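Local coordinates for carbonic anhydrase (PDB 3UCJ), which probably catalyses the reversible hydration of carbon dioxide to hydrogencarbonate as a zinc-dependent carbonic anhydrase of the beta class, at residues Val122-Leu125 with Val130-Val133; Ala138-Gly143 with Trp150-Glu155; Ser50-Ala55 with Cys101-Cys106; Gln161-Cys166 with Lys217-Phe222. All coordinates share one frame; numbering follows the deposited sequence.

Contact 1 (Val122-Leu125 with Val130-Val133); sequences VTNL and VREV. With AZM (5-acetamido-1,3,4-thiadiazole-2-sulfonamide), chain D.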
loop_
_atom_site.group_PDB
_atom_site.type_symbol
_atom_site.label_atom_id
_atom_site.label_comp_id
_atom_site.label_asym_id
_atom_site.label_seq_id
_atom_site.Cartn_x
_atom_site.Cartn_y
_atom_site.Cartn_z
ATOM N N VAL A 122 6.453 -8.266 8.040
ATOM C CA VAL A 122 5.388 -7.867 7.060
ATOM C C VAL A 122 4.310 -8.899 6.847
ATOM O O VAL A 122 3.159 -8.540 6.483
ATOM C CB VAL A 122 6.026 -7.493 5.676
ATOM C CG1 VAL A 122 6.877 -6.267 5.803
ATOM C CG2 VAL A 122 6.785 -8.676 5.120
ATOM N N THR A 123 4.618 -10.199 7.002
ATOM C CA THR A 123 3.597 -11.154 6.785
ATOM C C THR A 123 2.473 -10.984 7.818
ATOM O O THR A 123 1.284 -11.136 7.508
ATOM C CB THR A 123 4.153 -12.613 6.868
ATOM O OG1 THR A 123 5.223 -12.750 5.946
ATOM C CG2 THR A 123 3.086 -13.618 6.523
ATOM N N ASN A 124 2.858 -10.719 9.060
ATOM C CA ASN A 124 1.860 -10.537 10.096
ATOM C C ASN A 124 0.937 -9.273 9.734
ATOM O O ASN A 124 -0.254 -9.294 9.954
ATOM C CB ASN A 124 2.501 -10.276 11.488
ATOM C CG ASN A 124 1.408 -10.070 12.547
ATOM O OD1 ASN A 124 0.554 -10.939 12.789
ATOM N ND2 ASN A 124 1.380 -8.894 13.100
ATOM N N LEU A 125 1.548 -8.258 9.187
ATOM C CA LEU A 125 0.719 -7.072 8.718
ATOM C C LEU A 125 -0.221 -7.563 7.619
ATOM O O LEU A 125 -1.426 -7.329 7.663
ATOM C CB LEU A 125 1.581 -5.931 8.132
ATOM C CG LEU A 125 2.702 -5.354 9.065
ATOM C CD1 LEU A 125 3.503 -4.204 8.370
ATOM C CD2 LEU A 125 2.004 -4.890 10.321
ATOM N N VAL A 130 -7.140 -11.631 7.259
ATOM C CA VAL A 130 -7.623 -12.956 7.779
ATOM C C VAL A 130 -8.163 -12.759 9.239
ATOM O O VAL A 130 -9.268 -13.243 9.561
ATOM C CB VAL A 130 -6.544 -13.993 7.743
ATOM C CG1 VAL A 130 -7.183 -15.360 8.265
ATOM C CG2 VAL A 130 -6.050 -14.195 6.274
ATOM N N ARG A 131 -7.447 -11.984 10.059
ATOM C CA ARG A 131 -8.001 -11.696 11.393
ATOM C C ARG A 131 -9.366 -11.047 11.353
ATOM O O ARG A 131 -10.211 -11.315 12.228
ATOM C CB ARG A 131 -7.029 -10.915 12.271
ATOM C CG ARG A 131 -5.810 -11.736 12.722
ATOM C CD ARG A 131 -4.902 -10.994 13.702
ATOM N NE ARG A 131 -4.121 -9.941 13.046
ATOM C CZ ARG A 131 -2.877 -10.105 12.611
ATOM N NH1 ARG A 131 -2.224 -11.290 12.808
ATOM N NH2 ARG A 131 -2.252 -9.090 12.052
ATOM N N GLU A 132 -9.619 -10.168 10.374
ATOM C CA GLU A 132 -10.847 -9.445 10.343
ATOM C C GLU A 132 -11.981 -10.423 10.010
ATOM O O GLU A 132 -13.033 -10.301 10.570
ATOM C CB GLU A 132 -10.774 -8.379 9.217
ATOM C CG GLU A 132 -9.997 -7.192 9.612
ATOM C CD GLU A 132 -10.112 -6.134 8.416
ATOM O OE1 GLU A 132 -9.195 -6.075 7.576
ATOM O OE2 GLU A 132 -11.192 -5.442 8.275
ATOM N N VAL A 133 -11.749 -11.336 9.092
ATOM C CA VAL A 133 -12.720 -12.337 8.756
ATOM C C VAL A 133 -12.979 -13.231 9.967
ATOM O O VAL A 133 -14.065 -13.468 10.330
ATOM C CB VAL A 133 -12.230 -13.226 7.633
ATOM C CG1 VAL A 133 -13.212 -14.286 7.383
ATOM C CG2 VAL A 133 -12.007 -12.433 6.367
HETATM C C1 AZM D . 1.459 -20.036 4.112
HETATM C C2 AZM D . 2.146 -19.155 6.254
HETATM C C3 AZM D . 2.323 -17.206 7.618
HETATM C C4 AZM D . 3.025 -16.545 8.791
HETATM N N1 AZM D . -0.414 -21.089 2.357
HETATM N N2 AZM D . 2.147 -20.529 6.199
HETATM N N3 AZM D . 1.736 -21.091 4.879
HETATM N N4 AZM D . 2.389 -18.535 7.512
HETATM O O1 AZM D . 1.949 -20.697 1.633
HETATM O O2 AZM D . 0.446 -18.898 2.191
HETATM O O3 AZM D . 1.703 -16.550 6.739
HETATM S S1 AZM D . 0.944 -20.287 2.463
HETATM S S2 AZM D . 1.716 -18.410 4.785
#
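Asn124 and Arg131 mark the nearest approach of two consecutive short helices, 122-126 and 128-135, with their CA atoms 10.0 Å apart. The two helices follow each other in the beta-class carbonic anhydrase fold, and one long side chain bridges the turn between them. The guanidinium of Arg131 grips Asn124 end-on. Its NH2 donates to the backbone atom Asn124 O at 2.9 Å, from above the carbonyl plane. Its NH1 donates to the side-chain atom Asn124 OD1 at 2.8 Å, and both bonds are bent. The amide and guanidinium planes lie 43° apart. Asn124 reaches the arginine because its CG stands anti to the backbone N (chi1 179°). The Arg131 chain bends at chi3 (-73°) on its way across. With an alanine in place of Arg131, both oxygens of Asn124 would probably lose these donors, and a gap is likely to open between the two helices. His219 of the third subunit packs on Arg131, so the turn also belongs to a subunit interface. One residue before Asn124, Thr123 faces the inhibitor acetazolamide, and its OG1 is hydrogen-bonded to Glu87 of the second subunit. The methyl Thr123 CG2 lies 3.2 Å from the acetamide oxygen O3 of acetazolamide.

Contact 2 (Ala138-Gly143 with Trp150-Glu155); sequences AAKLHG and WDKMVE
Ala138 O accepts two backbone N-H groups, from His142 N (2.9 Å) and from Leu141 N (3.2 Å), and Leu141 is the residue that packs on Lys152 and Met153. These two bonds close the short helix 138-141, and His142 then leaves helical geometry. Leu141 carries most of the packing against helix 146-167. Its two methyls divide the work. Leu141 CD2 rests on the aliphatic base of Lys152, 3.9 Å from CG, while Leu141 CD1 approaches the sulfur Met153 SD at 4.1 Å. Met153 has CG anti to its backbone N and then bends at chi2 (73°). That bend brings the sulfur to the leucine. Beside the leucine, Lys140 CB lies 4.2 Å from Lys152 CE. Behind the contact, Met153 also packs on Val130 and Val133 of helix 128-135, and Leu141 touches Phe222 of the third subunit. The contact thus joins the small helix to the long one within the alpha/beta fold. No hydrogen bond crosses it. Cohesion rests on apolar carbon and sulfur, and the two ammonium groups, NZ of Lys140 and of Lys152, are 5.1 Å apart and would probably repel weakly.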
loop_
_atom_site.group_PDB
_atom_site.type_symbol
_atom_site.label_atom_id
_atom_site.label_comp_id
_atom_site.label_asym_id
_atom_site.label_seq_id
_atom_site.Cartn_x
_atom_site.Cartn_y
_atom_site.Cartn_z
ATOM N N ALA A 138 -16.525 -15.627 15.396
ATOM C CA ALA A 138 -16.298 -16.359 16.620
ATOM C C ALA A 138 -17.244 -17.516 16.775
ATOM O O ALA A 138 -16.844 -18.588 17.136
ATOM C CB ALA A 138 -16.393 -15.456 17.791
ATOM N N ALA A 139 -18.504 -17.281 16.479
ATOM C CA ALA A 139 -19.535 -18.310 16.634
ATOM C C ALA A 139 -19.375 -19.536 15.760
ATOM O O ALA A 139 -19.826 -20.632 16.146
ATOM C CB ALA A 139 -20.933 -17.714 16.492
ATOM N N LYS A 140 -18.704 -19.408 14.588
ATOM C CA LYS A 140 -18.475 -20.573 13.743
ATOM C C LYS A 140 -17.131 -21.248 14.031
ATOM O O LYS A 140 -16.887 -22.376 13.542
ATOM C CB LYS A 140 -18.522 -20.174 12.279
ATOM C CG LYS A 140 -19.736 -19.473 11.877
ATOM C CD LYS A 140 -19.576 -19.127 10.417
ATOM C CE LYS A 140 -20.696 -18.261 9.940
ATOM N NZ LYS A 140 -21.814 -19.148 9.580
ATOM N N LEU A 141 -16.242 -20.574 14.758
ATOM C CA LEU A 141 -14.885 -21.071 14.955
ATOM C C LEU A 141 -14.591 -21.636 16.378
ATOM O O LEU A 141 -13.746 -22.572 16.589
ATOM C CB LEU A 141 -13.866 -19.924 14.624
ATOM C CG LEU A 141 -13.858 -19.627 13.082
ATOM C CD1 LEU A 141 -12.980 -18.423 12.895
ATOM C CD2 LEU A 141 -13.164 -20.723 12.387
ATOM N N HIS A 142 -15.201 -20.994 17.353
ATOM C CA HIS A 142 -14.887 -21.344 18.759
ATOM C C HIS A 142 -15.337 -22.736 19.092
ATOM O O HIS A 142 -16.324 -23.230 18.524
ATOM C CB HIS A 142 -15.443 -20.322 19.737
ATOM C CG HIS A 142 -14.602 -19.101 19.826
ATOM N ND1 HIS A 142 -14.971 -17.998 20.553
ATOM C CD2 HIS A 142 -13.404 -18.798 19.264
ATOM C CE1 HIS A 142 -14.032 -17.067 20.453
ATOM N NE2 HIS A 142 -13.072 -17.531 19.673
ATOM N N GLY A 143 -14.555 -23.411 19.936
ATOM C CA GLY A 143 -14.875 -24.782 20.262
ATOM C C GLY A 143 -14.617 -25.830 19.206
ATOM O O GLY A 143 -14.957 -26.999 19.424
ATOM N N TRP A 150 -9.254 -24.719 11.363
ATOM C CA TRP A 150 -8.415 -24.394 10.249
ATOM C C TRP A 150 -9.188 -24.489 8.953
ATOM O O TRP A 150 -9.183 -23.602 8.171
ATOM C CB TRP A 150 -7.217 -25.322 10.221
ATOM C CG TRP A 150 -6.099 -24.922 9.327
ATOM C CD1 TRP A 150 -6.070 -23.893 8.446
ATOM C CD2 TRP A 150 -4.847 -25.579 9.202
ATOM N NE1 TRP A 150 -4.879 -23.854 7.812
ATOM C CE2 TRP A 150 -4.105 -24.878 8.258
ATOM C CE3 TRP A 150 -4.273 -26.686 9.814
ATOM C CZ2 TRP A 150 -2.837 -25.236 7.917
ATOM C CZ3 TRP A 150 -3.021 -27.032 9.471
ATOM C CH2 TRP A 150 -2.307 -26.321 8.536
ATOM N N ASP A 151 -9.873 -25.592 8.756
ATOM C CA ASP A 151 -10.626 -25.802 7.561
ATOM C C ASP A 151 -11.710 -24.758 7.415
ATOM O O ASP A 151 -11.944 -24.233 6.363
ATOM C CB ASP A 151 -11.238 -27.189 7.562
ATOM C CG ASP A 151 -10.221 -28.277 7.440
ATOM O OD1 ASP A 151 -10.565 -29.413 7.700
ATOM O OD2 ASP A 151 -9.079 -28.030 7.101
ATOM N N LYS A 152 -12.379 -24.474 8.500
ATOM C CA LYS A 152 -13.418 -23.503 8.493
ATOM C C LYS A 152 -12.872 -22.111 8.179
ATOM O O LYS A 152 -13.473 -21.370 7.468
ATOM C CB LYS A 152 -14.108 -23.520 9.840
ATOM C CG LYS A 152 -15.358 -22.767 9.922
ATOM C CD LYS A 152 -16.293 -23.178 8.879
ATOM C CE LYS A 152 -17.669 -23.056 9.363
ATOM N NZ LYS A 152 -18.644 -22.900 8.309
ATOM N N MET A 153 -11.730 -21.776 8.727
ATOM C CA MET A 153 -11.127 -20.495 8.448
ATOM C C MET A 153 -10.851 -20.340 6.954
ATOM O O MET A 153 -11.126 -19.331 6.383
ATOM C CB MET A 153 -9.868 -20.317 9.255
ATOM C CG MET A 153 -9.253 -18.947 9.152
ATOM S SD MET A 153 -10.143 -17.694 10.011
ATOM C CE MET A 153 -10.950 -16.798 8.717
ATOM N N VAL A 154 -10.306 -21.367 6.348
ATOM C CA VAL A 154 -10.084 -21.380 4.912
ATOM C C VAL A 154 -11.364 -21.071 4.149
ATOM O O VAL A 154 -11.398 -20.226 3.313
ATOM C CB VAL A 154 -9.465 -22.714 4.460
ATOM C CG1 VAL A 154 -9.508 -22.842 2.992
ATOM C CG2 VAL A 154 -8.063 -22.809 4.929
ATOM N N GLU A 155 -12.432 -21.752 4.496
ATOM C CA GLU A 155 -13.706 -21.559 3.865
ATOM C C GLU A 155 -14.300 -20.177 4.066
ATOM O O GLU A 155 -14.825 -19.597 3.159
ATOM C CB GLU A 155 -14.683 -22.632 4.329
ATOM C CG GLU A 155 -14.302 -24.009 3.905
ATOM C CD GLU A 155 -14.988 -25.113 4.695
ATOM O OE1 GLU A 155 -14.574 -26.257 4.554
ATOM O OE2 GLU A 155 -15.905 -24.822 5.454
#

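Contact 3 (Ser50-Ala55 with Cys101-Cys106); sequences SRVSPA and CGHYNC. With ZN (zinc ion), chain C; AZM (5-acetamido-1,3,4-thiadiazole-2-sulfonamide), chain D.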
loop_
_atom_site.group_PDB
_atom_site.type_symbol
_atom_site.label_atom_id
_atom_site.label_comp_id
_atom_site.label_asym_id
_atom_site.label_seq_id
_atom_site.Cartn_x
_atom_site.Cartn_y
_atom_site.Cartn_z
ATOM N N SER A 50 3.151 -23.034 -2.772
ATOM C CA SER A 50 3.832 -23.829 -3.803
ATOM C C SER A 50 3.079 -25.076 -4.246
ATOM O O SER A 50 3.481 -25.676 -5.246
ATOM C CB SER A 50 5.238 -24.237 -3.321
ATOM O OG SER A 50 5.144 -25.155 -2.217
ATOM N N ARG A 51 2.016 -25.454 -3.528
ATOM C CA ARG A 51 1.309 -26.681 -3.870
ATOM C C ARG A 51 0.126 -26.436 -4.772
ATOM O O ARG A 51 -0.629 -27.396 -5.115
ATOM C CB ARG A 51 0.884 -27.377 -2.597
ATOM C CG ARG A 51 2.066 -27.843 -1.864
ATOM C CD ARG A 51 1.665 -28.245 -0.427
ATOM N NE ARG A 51 1.118 -27.121 0.376
ATOM C CZ ARG A 51 0.492 -27.271 1.547
ATOM N NH1 ARG A 51 0.264 -28.518 2.069
ATOM N NH2 ARG A 51 -0.011 -26.191 2.166
ATOM N N VAL A 52 -0.082 -25.162 -5.132
ATOM C CA VAL A 52 -1.361 -24.783 -5.740
ATOM C C VAL A 52 -1.152 -23.977 -7.053
ATOM O O VAL A 52 -1.175 -22.710 -7.036
ATOM C CB VAL A 52 -2.241 -23.927 -4.774
ATOM C CG1 VAL A 52 -3.695 -23.811 -5.294
ATOM C CG2 VAL A 52 -2.178 -24.510 -3.297
ATOM N N SER A 53 -1.032 -24.705 -8.177
ATOM C CA SER A 53 -0.750 -24.043 -9.471
ATOM C C SER A 53 -1.996 -24.035 -10.392
ATOM O O SER A 53 -2.413 -25.110 -10.865
ATOM C CB SER A 53 0.399 -24.770 -10.138
ATOM O OG SER A 53 0.519 -24.299 -11.460
ATOM N N PRO A 54 -2.586 -22.854 -10.650
ATOM C CA PRO A 54 -3.904 -22.855 -11.250
ATOM C C PRO A 54 -3.889 -23.463 -12.680
ATOM O O PRO A 54 -4.811 -24.250 -13.037
ATOM C CB PRO A 54 -4.283 -21.365 -11.299
ATOM C CG PRO A 54 -3.090 -20.627 -10.935
ATOM C CD PRO A 54 -2.247 -21.529 -10.094
ATOM N N ALA A 55 -2.863 -23.148 -13.481
ATOM C CA ALA A 55 -2.914 -23.694 -14.863
ATOM C C ALA A 55 -2.733 -25.221 -14.897
ATOM O O ALA A 55 -3.473 -25.912 -15.602
ATOM C CB ALA A 55 -1.948 -22.962 -15.837
ATOM N N CYS A 101 -9.900 -18.601 -5.262
ATOM C CA CYS A 101 -9.579 -19.939 -4.818
ATOM C C CYS A 101 -8.841 -19.940 -3.507
ATOM O O CYS A 101 -7.710 -19.455 -3.468
ATOM C CB CYS A 101 -8.717 -20.621 -5.892
ATOM S SG CYS A 101 -8.512 -22.408 -5.519
ATOM N N GLY A 102 -9.426 -20.496 -2.440
ATOM C CA GLY A 102 -8.570 -20.770 -1.268
ATOM C C GLY A 102 -8.085 -22.219 -1.303
ATOM O O GLY A 102 -8.412 -22.970 -2.238
ATOM N N HIS A 103 -7.355 -22.641 -0.279
ATOM C CA HIS A 103 -6.944 -24.061 -0.245
ATOM C C HIS A 103 -6.841 -24.577 1.214
ATOM O O HIS A 103 -6.402 -23.861 2.142
ATOM C CB HIS A 103 -5.611 -24.276 -0.960
ATOM C CG HIS A 103 -4.446 -23.669 -0.250
ATOM N ND1 HIS A 103 -3.567 -24.383 0.547
ATOM C CD2 HIS A 103 -4.012 -22.380 -0.217
ATOM C CE1 HIS A 103 -2.623 -23.563 1.004
ATOM N NE2 HIS A 103 -2.871 -22.349 0.550
ATOM N N TYR A 104 -7.185 -25.873 1.440
ATOM C CA TYR A 104 -6.985 -26.459 2.790
ATOM C C TYR A 104 -5.529 -26.545 3.091
ATOM O O TYR A 104 -4.691 -26.545 2.182
ATOM C CB TYR A 104 -7.674 -27.864 2.847
ATOM C CG TYR A 104 -9.171 -27.682 2.707
ATOM C CD1 TYR A 104 -9.850 -28.162 1.591
ATOM C CD2 TYR A 104 -9.902 -26.954 3.675
ATOM C CE1 TYR A 104 -11.208 -28.040 1.480
ATOM C CE2 TYR A 104 -11.272 -26.800 3.561
ATOM C CZ TYR A 104 -11.912 -27.331 2.435
ATOM O OH TYR A 104 -13.230 -27.187 2.302
ATOM N N ASN A 105 -5.178 -26.563 4.382
ATOM C CA ASN A 105 -3.790 -26.605 4.797
ATOM C C ASN A 105 -3.030 -25.271 4.470
ATOM O O ASN A 105 -1.814 -25.245 4.295
ATOM C CB ASN A 105 -3.003 -27.871 4.283
ATOM C CG ASN A 105 -1.785 -28.183 5.138
ATOM O OD1 ASN A 105 -0.626 -28.091 4.695
ATOM N ND2 ASN A 105 -2.039 -28.657 6.394
ATOM N N CYS A 106 -3.784 -24.172 4.435
ATOM C CA CYS A 106 -3.241 -22.838 4.095
ATOM C C CYS A 106 -2.692 -22.274 5.379
ATOM O O CYS A 106 -3.460 -21.915 6.260
ATOM C CB CYS A 106 -4.387 -21.960 3.572
ATOM S SG CYS A 106 -3.698 -20.227 3.221
HETATM ZN ZN ZN C . -2.084 -20.651 1.474
HETATM C C1 AZM D . 1.459 -20.036 4.112
HETATM C C2 AZM D . 2.146 -19.155 6.254
HETATM C C3 AZM D . 2.323 -17.206 7.618
HETATM C C4 AZM D . 3.025 -16.545 8.791
HETATM N N1 AZM D . -0.414 -21.089 2.357
HETATM N N2 AZM D . 2.147 -20.529 6.199
HETATM N N3 AZM D . 1.736 -21.091 4.879
HETATM N N4 AZM D . 2.389 -18.535 7.512
HETATM O O1 AZM D . 1.949 -20.697 1.633
HETATM O O2 AZM D . 0.446 -18.898 2.191
HETATM O O3 AZM D . 1.703 -16.550 6.739
HETATM S S1 AZM D . 0.944 -20.287 2.463
HETATM S S2 AZM D . 1.716 -18.410 4.785
#
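Arg51 and Asn105 cross at about a right angle beside the zinc site of this beta-class carbonic anhydrase, with guanidinium and amide planes 74° apart. Two nitrogens of Arg51 each take one oxygen of Asn105. NH1 of Arg51 donates to Asn105 OD1 at 2.8 Å, and NH2 of Arg51 donates to Asn105 O at 2.9 Å. Both oxygens lie in the guanidinium plane. NH2 also makes a salt bridge to Asp49, so the arginine ties the loop after strand 97-103 to that acid. A methionine in its place would probably leave Asp49 without this charged mate and the turn at Asn105 freer to move. Val52 and His103 meet differently. The methyl Val52 CG2 sits over one face of the imidazole in a CH-pi contact, 4.0 Å from the ring centroid, and Cys106 CB covers the opposite face. The ring is further fixed by His103 ND1, which donates to Tyr104 O at 2.9 Å. CG of His103 lies between the backbone N and the carbonyl carbon (chi1 69°), and this turns NE2 to the metal. His103, Cys106 and Cys47 bind the zinc. The fourth ligand is the sulfonamide nitrogen N1 of acetazolamide, 1.9 Å from the zinc ion.

Contact 4 (Gln161-Cys166 with Lys217-Phe222); sequences QVFNVC and KQHCFF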
loop_
_atom_site.group_PDB
_atom_site.type_symbol
_atom_site.label_atom_id
_atom_site.label_comp_id
_atom_site.label_asym_id
_atom_site.label_seq_id
_atom_site.Cartn_x
_atom_site.Cartn_y
_atom_site.Cartn_z
ATOM N N GLN A 161 -13.519 -13.280 0.524
ATOM C CA GLN A 161 -12.740 -12.731 -0.598
ATOM C C GLN A 161 -13.653 -12.715 -1.825
ATOM O O GLN A 161 -13.572 -11.791 -2.644
ATOM C CB GLN A 161 -11.404 -13.466 -0.859
ATOM C CG GLN A 161 -10.479 -13.488 0.391
ATOM C CD GLN A 161 -10.345 -12.110 1.119
ATOM O OE1 GLN A 161 -10.278 -11.042 0.457
ATOM N NE2 GLN A 161 -10.330 -12.133 2.524
ATOM N N VAL A 162 -14.590 -13.649 -1.896
ATOM C CA VAL A 162 -15.615 -13.542 -2.971
ATOM C C VAL A 162 -16.425 -12.317 -2.813
ATOM O O VAL A 162 -16.675 -11.564 -3.825
ATOM C CB VAL A 162 -16.532 -14.821 -3.038
ATOM C CG1 VAL A 162 -17.810 -14.536 -3.881
ATOM C CG2 VAL A 162 -15.716 -15.945 -3.575
ATOM N N PHE A 163 -16.846 -12.012 -1.576
ATOM C CA PHE A 163 -17.590 -10.766 -1.366
ATOM C C PHE A 163 -16.742 -9.540 -1.749
ATOM O O PHE A 163 -17.222 -8.559 -2.415
ATOM C CB PHE A 163 -18.017 -10.647 0.155
ATOM C CG PHE A 163 -18.831 -9.416 0.451
ATOM C CD1 PHE A 163 -20.232 -9.527 0.514
ATOM C CD2 PHE A 163 -18.236 -8.181 0.743
ATOM C CE1 PHE A 163 -21.036 -8.441 0.810
ATOM C CE2 PHE A 163 -19.052 -7.003 1.039
ATOM C CZ PHE A 163 -20.468 -7.142 1.052
ATOM N N ASN A 164 -15.465 -9.581 -1.352
ATOM C CA ASN A 164 -14.619 -8.413 -1.687
ATOM C C ASN A 164 -14.486 -8.210 -3.219
ATOM O O ASN A 164 -14.481 -7.081 -3.683
ATOM C CB ASN A 164 -13.208 -8.592 -1.070
ATOM C CG ASN A 164 -13.268 -8.371 0.458
ATOM O OD1 ASN A 164 -14.227 -7.769 0.919
ATOM N ND2 ASN A 164 -12.362 -8.987 1.232
ATOM N N VAL A 165 -14.374 -9.303 -3.952
ATOM C CA VAL A 165 -14.257 -9.202 -5.431
ATOM C C VAL A 165 -15.628 -8.615 -5.927
ATOM O O VAL A 165 -15.657 -7.622 -6.703
ATOM C CB VAL A 165 -13.966 -10.554 -6.047
ATOM C CG1 VAL A 165 -14.230 -10.584 -7.649
ATOM C CG2 VAL A 165 -12.495 -11.033 -5.771
ATOM N N CYS A 166 -16.763 -9.173 -5.483
ATOM C CA CYS A 166 -18.048 -8.629 -5.897
ATOM C C CYS A 166 -18.288 -7.165 -5.536
ATOM O O CYS A 166 -18.907 -6.401 -6.328
ATOM C CB CYS A 166 -19.248 -9.465 -5.383
ATOM S SG CYS A 166 -19.186 -11.135 -5.996
ATOM N N LYS A 217 -26.091 -5.962 -1.329
ATOM C CA LYS A 217 -26.957 -4.839 -1.645
ATOM C C LYS A 217 -26.895 -3.664 -0.624
ATOM O O LYS A 217 -26.802 -2.460 -1.021
ATOM C CB LYS A 217 -28.462 -5.312 -1.869
ATOM C CG LYS A 217 -29.390 -4.110 -2.117
ATOM C CD LYS A 217 -30.842 -4.575 -2.480
ATOM C CE LYS A 217 -31.838 -3.375 -2.480
ATOM N NZ LYS A 217 -33.242 -3.968 -2.728
ATOM N N GLN A 218 -26.974 -3.965 0.668
ATOM C CA GLN A 218 -26.949 -2.914 1.687
ATOM C C GLN A 218 -25.531 -2.259 1.645
ATOM O O GLN A 218 -25.400 -1.066 1.877
ATOM C CB GLN A 218 -27.155 -3.512 3.088
ATOM C CG GLN A 218 -27.179 -2.470 4.170
ATOM C CD GLN A 218 -27.496 -3.068 5.501
ATOM O OE1 GLN A 218 -28.655 -3.194 5.863
ATOM N NE2 GLN A 218 -26.482 -3.504 6.209
ATOM N N HIS A 219 -24.506 -3.066 1.341
ATOM C CA HIS A 219 -23.109 -2.486 1.266
ATOM C C HIS A 219 -23.031 -1.453 0.164
ATOM O O HIS A 219 -22.402 -0.374 0.300
ATOM C CB HIS A 219 -22.108 -3.594 1.033
ATOM C CG HIS A 219 -20.722 -3.086 0.749
ATOM N ND1 HIS A 219 -19.881 -2.652 1.757
ATOM C CD2 HIS A 219 -20.006 -2.995 -0.406
ATOM C CE1 HIS A 219 -18.699 -2.320 1.240
ATOM N NE2 HIS A 219 -18.744 -2.503 -0.076
ATOM N N CYS A 220 -23.690 -1.747 -0.956
ATOM C CA CYS A 220 -23.625 -0.844 -2.134
ATOM C C CYS A 220 -24.582 0.328 -2.064
ATOM O O CYS A 220 -24.259 1.491 -2.445
ATOM C CB CYS A 220 -23.802 -1.641 -3.439
ATOM S SG CYS A 220 -22.574 -2.834 -3.836
ATOM N N PHE A 221 -25.746 0.074 -1.458
ATOM C CA PHE A 221 -26.782 1.127 -1.294
ATOM C C PHE A 221 -27.100 1.328 0.155
ATOM O O PHE A 221 -28.257 1.111 0.598
ATOM C CB PHE A 221 -28.059 0.680 -2.069
ATOM C CG PHE A 221 -27.796 0.463 -3.539
ATOM C CD1 PHE A 221 -27.648 -0.824 -4.064
ATOM C CD2 PHE A 221 -27.732 1.561 -4.410
ATOM C CE1 PHE A 221 -27.375 -1.017 -5.426
ATOM C CE2 PHE A 221 -27.481 1.363 -5.771
ATOM C CZ PHE A 221 -27.281 0.086 -6.274
ATOM N N PHE A 222 -26.127 1.783 0.934
ATOM C CA PHE A 222 -26.346 1.891 2.345
ATOM C C PHE A 222 -27.354 2.951 2.723
ATOM O O PHE A 222 -28.145 2.708 3.613
ATOM C CB PHE A 222 -25.038 2.173 3.073
ATOM C CG PHE A 222 -25.138 1.922 4.521
ATOM C CD1 PHE A 222 -25.003 0.641 5.009
ATOM C CD2 PHE A 222 -25.371 2.963 5.403
ATOM C CE1 PHE A 222 -25.120 0.411 6.363
ATOM C CE2 PHE A 222 -25.488 2.742 6.789
ATOM C CZ PHE A 222 -25.338 1.416 7.245
#
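Helix 146-167 and the short helix 216-220 stay well separated where Phe163 faces His219, with 10.3 Å between the two CA atoms. At this spacing only the two aromatic side chains bridge the backbones. They form a T-shaped (edge-to-face) pair. Phe163 presents its edge, and the imidazole of His219 receives it on one face. The centroids are 5.6 Å apart and the planes stand at 70°. Phe163 CE2 lies above the centre of the imidazole. At the neighbouring ring corner, Phe163 CZ touches His219 CB at 3.9 Å. That methylene lies near the plane of the phenyl ring. In Phe163, CG is anti to the backbone N (chi1 -178°), which carries the ring out toward the second helix. The polar end of His219 has a partner elsewhere: ND1 is hydrogen-bonded to Asp135 of the third subunit. The backbone atom His219 O accepts a hydrogen bond from Arg134 of that same subunit. The imidazole thus has its face on its own chain and a nitrogen tied to another. The contact lies at the surface of the chain, away from the zinc site. The pair joins the C-terminal helix 216-220 to the long helix 146-167, which packs on the beta sheet through Val162 and Val165, a helix-on-sheet layer of this alpha/beta fold.

In the fold
Along the chain the order is contact 3, contact 1, contact 2, contact 4, each closing before the next opens. Contacts 2 and 4 both use helix 146-167, and their centres are 22 Å apart. Contact 3 holds two of the three protein ligands of the zinc, at the end of strand 97-103 in the mixed sheet. It meets contact 2 where Trp150 NE1 lies 2.9 Å from Cys106 O, a probable hydrogen bond. Contacts 1 and 2 touch, and contact 1 also touches contact 4, Val133 with Gln161. The long helix therefore connects the metal loop with the small helices. Contacts 1 and 3 are 18 Å apart, yet both reach acetazolamide and the second subunit. Contacts 1, 2 and 4 all border the third subunit, and contact 1 alone of these also reaches the inhibitor.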